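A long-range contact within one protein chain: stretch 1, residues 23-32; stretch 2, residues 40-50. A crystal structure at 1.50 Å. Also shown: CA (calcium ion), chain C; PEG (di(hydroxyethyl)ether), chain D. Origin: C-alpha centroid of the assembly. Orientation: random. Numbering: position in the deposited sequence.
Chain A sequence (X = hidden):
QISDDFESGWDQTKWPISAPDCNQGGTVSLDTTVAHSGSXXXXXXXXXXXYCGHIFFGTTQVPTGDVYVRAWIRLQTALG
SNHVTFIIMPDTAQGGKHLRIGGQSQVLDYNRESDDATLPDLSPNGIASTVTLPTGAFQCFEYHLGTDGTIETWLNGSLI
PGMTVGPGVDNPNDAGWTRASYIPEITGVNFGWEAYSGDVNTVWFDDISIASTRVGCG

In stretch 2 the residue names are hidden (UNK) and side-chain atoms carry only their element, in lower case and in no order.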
# COMPACT_ATOMS: atom_id res chain seq x y z
N ASN A 23 -15.86 -3.14 11.80
CA ASN A 23 -14.71 -3.89 12.29
C ASN A 23 -15.13 -5.24 12.86
O ASN A 23 -15.69 -5.31 13.96
CB ASN A 23 -13.95 -3.06 13.33
CG ASN A 23 -12.66 -3.73 13.79
OD1 ASN A 23 -12.36 -4.88 13.43
ND2 ASN A 23 -11.89 -3.01 14.61
N GLN A 24 -14.87 -6.30 12.11
CA GLN A 24 -15.34 -7.63 12.47
C GLN A 24 -14.36 -8.72 12.05
O GLN A 24 -14.41 -9.24 10.93
CB GLN A 24 -16.73 -7.86 11.85
CG GLN A 24 -17.46 -9.12 12.30
CD GLN A 24 -18.81 -9.27 11.61
OE1 GLN A 24 -19.48 -8.28 11.30
NE2 GLN A 24 -19.21 -10.51 11.35
N GLY A 25 -13.46 -9.08 12.96
CA GLY A 25 -12.66 -10.28 12.79
C GLY A 25 -11.19 -10.11 12.42
O GLY A 25 -10.41 -11.04 12.57
N GLY A 26 -10.81 -8.94 11.92
CA GLY A 26 -9.40 -8.69 11.60
C GLY A 26 -8.56 -8.51 12.85
O GLY A 26 -9.06 -8.11 13.90
N THR A 27 -7.27 -8.82 12.75
CA THR A 27 -6.34 -8.58 13.86
C THR A 27 -5.06 -7.89 13.44
O THR A 27 -4.54 -8.09 12.33
CB THR A 27 -5.92 -9.88 14.61
OG1 THR A 27 -5.22 -10.76 13.72
CG2 THR A 27 -7.14 -10.61 15.23
N VAL A 28 -4.57 -7.04 14.33
CA VAL A 28 -3.24 -6.46 14.25
C VAL A 28 -2.48 -6.83 15.53
O VAL A 28 -2.99 -6.65 16.64
CB VAL A 28 -3.29 -4.91 14.16
CG1 VAL A 28 -1.89 -4.32 14.14
CG2 VAL A 28 -4.06 -4.45 12.94
N SER A 29 -1.24 -7.29 15.38
CA SER A 29 -0.42 -7.65 16.52
C SER A 29 1.05 -7.54 16.22
O SER A 29 1.45 -7.64 15.06
CB SER A 29 -0.75 -9.07 17.00
OG SER A 29 -0.58 -10.01 15.96
N LEU A 30 1.86 -7.34 17.24
CA LEU A 30 3.31 -7.48 17.11
C LEU A 30 3.67 -8.95 17.00
O LEU A 30 3.22 -9.77 17.81
CB LEU A 30 4.03 -6.84 18.29
CG LEU A 30 5.53 -6.70 18.05
CD1 LEU A 30 5.85 -5.49 17.19
CD2 LEU A 30 6.32 -6.66 19.36
N ASP A 31 4.44 -9.29 15.97
CA ASP A 31 4.93 -10.65 15.83
C ASP A 31 6.41 -10.68 16.20
O ASP A 31 7.23 -9.96 15.62
CB ASP A 31 4.74 -11.13 14.40
CG ASP A 31 4.87 -12.65 14.26
OD1 ASP A 31 5.56 -13.31 15.08
OD2 ASP A 31 4.32 -13.17 13.29
N THR A 32 6.74 -11.51 17.19
CA THR A 32 8.13 -11.64 17.64
C THR A 32 8.85 -12.83 16.99
O THR A 32 9.98 -13.16 17.39
CB THR A 32 8.20 -11.78 19.18
OG1 THR A 32 7.52 -12.98 19.58
CG2 THR A 32 7.56 -10.54 19.87
N UNK A 40 11.16 -8.36 15.55
CA UNK A 40 9.72 -8.06 15.50
C UNK A 40 9.26 -7.39 14.20
O UNK A 40 9.97 -6.60 13.62
n UNK A 40 10.18 -6.47 18.76
o UNK A 40 9.93 -8.66 18.33
c UNK A 40 9.86 -7.48 17.98
c UNK A 40 9.30 -7.10 16.63
N UNK A 41 8.02 -7.66 13.82
CA UNK A 41 7.31 -6.91 12.78
C UNK A 41 5.86 -6.80 13.20
O UNK A 41 5.46 -7.40 14.21
c UNK A 41 7.45 -7.61 11.42
o UNK A 41 6.85 -8.89 11.43
N UNK A 42 5.06 -6.08 12.43
CA UNK A 42 3.62 -5.97 12.65
C UNK A 42 2.88 -6.96 11.77
O UNK A 42 3.08 -6.96 10.56
c UNK A 42 3.16 -4.56 12.30
s UNK A 42 3.12 -3.63 14.91
c UNK A 42 1.42 -3.18 14.65
c UNK A 42 3.71 -3.48 13.22
N UNK A 43 2.03 -7.79 12.36
CA UNK A 43 1.27 -8.81 11.63
C UNK A 43 -0.19 -8.40 11.52
O UNK A 43 -0.80 -8.07 12.53
c UNK A 43 0.73 -12.52 12.65
c UNK A 43 1.36 -10.15 12.38
n UNK A 43 0.06 -14.81 13.06
c UNK A 43 0.68 -11.33 11.70
c UNK A 43 0.07 -13.71 12.04
N UNK A 44 -0.72 -8.40 10.31
CA UNK A 44 -2.12 -8.08 10.08
C UNK A 44 -2.80 -9.28 9.44
O UNK A 44 -2.30 -9.83 8.47
c UNK A 44 -1.50 -5.68 9.76
c UNK A 44 -3.75 -6.51 8.94
c UNK A 44 -2.26 -6.85 9.17
N UNK A 45 -3.92 -9.70 10.02
CA UNK A 45 -4.69 -10.83 9.49
C UNK A 45 -6.08 -10.33 9.19
O UNK A 45 -6.77 -9.87 10.08
c UNK A 45 -4.76 -12.01 10.49
c UNK A 45 -5.51 -13.21 9.88
c UNK A 45 -3.36 -12.43 10.97
N UNK A 46 -6.49 -10.38 7.92
CA UNK A 46 -7.87 -9.98 7.57
C UNK A 46 -8.90 -11.00 8.05
O UNK A 46 -8.68 -12.21 7.92
N UNK A 47 -10.01 -10.51 8.59
CA UNK A 47 -11.12 -11.37 9.01
C UNK A 47 -11.91 -11.90 7.82
O UNK A 47 -11.93 -11.28 6.75
N UNK A 48 -12.58 -13.05 7.99
CA UNK A 48 -13.31 -13.70 6.89
C UNK A 48 -14.70 -13.14 6.61
O UNK A 48 -15.56 -13.86 6.09
c UNK A 48 -12.60 -13.87 9.22
c UNK A 48 -13.42 -15.15 7.38
c UNK A 48 -13.54 -15.02 8.86
N UNK A 49 -14.92 -11.87 6.91
CA UNK A 49 -16.25 -11.28 6.83
C UNK A 49 -16.37 -10.16 5.79
O UNK A 49 -16.88 -9.08 6.09
o UNK A 49 -17.59 -12.84 9.06
c UNK A 49 -16.78 -11.92 9.22
n UNK A 49 -15.97 -11.86 10.27
c UNK A 49 -16.68 -10.79 8.22
N UNK A 50 -15.91 -10.43 4.58
CA UNK A 50 -15.91 -9.42 3.51
C UNK A 50 -15.20 -8.14 3.93
O UNK A 50 -14.25 -8.17 4.71
CA CA C . 11.83 -5.29 12.93
C1 PEG D . 4.33 -13.59 20.77
O1 PEG D . 5.41 -12.95 21.46
C2 PEG D . 3.89 -12.78 19.55
O2 PEG D . 4.58 -13.25 18.38
O HOH W 1 -8.30 -12.38 11.68
O HOH W 2 -2.44 -10.09 13.79
O HOH W 3 3.17 -15.59 13.10

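Position 40 carries four side-chain atoms: two carbons, the second bearing one oxygen and one nitrogen. A planar amide one carbon from the backbone is asparagine; the element labels give one oxygen and one nitrogen, which excludes the two oxygens of aspartate. The amide oxygen lies 3.4 Å from Thr32 CG2. Asn40 also offers its backbone O to the calcium ion at 2.4 Å, and its CA approaches Asp31 O at 3.1 Å, a CA-H...O contact.

Position 41 has one carbon followed by one oxygen, which is serine. Its backbone does the pairing: Asp31 N donates to Ser41 O at 2.8 Å, and Ser41 N donates to Asp31 O at 3.0 Å.

At position 42 the chain is unbranched, two carbons, a sulfur and a terminal carbon, and only methionine has a thioether of this kind. The terminal carbon lies 3.5 Å from Val28 CG1, and the sulfur 4.0 Å from Leu30 CD1. With all three chi angles of Met42 in m, the chain folds back so that its end comes nearer stretch 1.

Position 43 shows four carbons in a row ending in nitrogen, a lysine. All four chi angles are t, so the chain is fully extended. Lys43 NZ stops 4.6 Å from Asp31 OD2, beyond salt-bridge range, and water 3 joins the two, donating to Asp31 OD2 at 2.7 Å and accepting from Lys43 NZ at 3.2 Å. Its backbone pairs with Ser29 through Lys43 N to Ser29 O (2.8 Å) and Ser29 N to Lys43 O (3.0 Å).

Position 44 has one carbon carrying two more, the branching of valine. Val44 shares a face with Val28 and Leu30; its CG2 is 4.3 Å from Val28 CG2.

The same three-carbon fork recurs at position 45, again valine, now on the face of Thr27. Val45 CB lies 3.5 Å from Thr27 OG1, while Thr27 N to Val45 O and Val45 N to Thr27 O, both 2.9 Å, close the ladder.

Position 46 has no side-chain atoms and is glycine. A CB there would point away from stretch 1.

Position 47 is also bare. An ideal CB would fall 2.7 Å from Gly25 C and 2.9 Å from Gln24 O, both clashes, consistent with Gly47.

At position 48 three carbons close a ring onto the backbone N: proline, whose ring stays 4.9 Å or more from stretch 1.

Position 49 repeats the two-carbon amide, so it is asparagine. Asn49 ND2 donates to Gln24 O at 3.1 Å and 163°.

Position 50 lacks side-chain atoms; Gly50 has a positive phi of 54° and makes no contact.

The contact is thus an antiparallel strand pair. Six backbone hydrogen bonds set the register, Val28, Leu30, Met42 and Val44 pack on one face, and water 2 links Thr27 OG1, Ser29 OG and Lys43 O, each at 2.9 Å, on the other side. Beyond the strands, close glycine packing and the Asn49 amide extend the pairing.

Stretch 2 40-50: NSMKVVGGPNG
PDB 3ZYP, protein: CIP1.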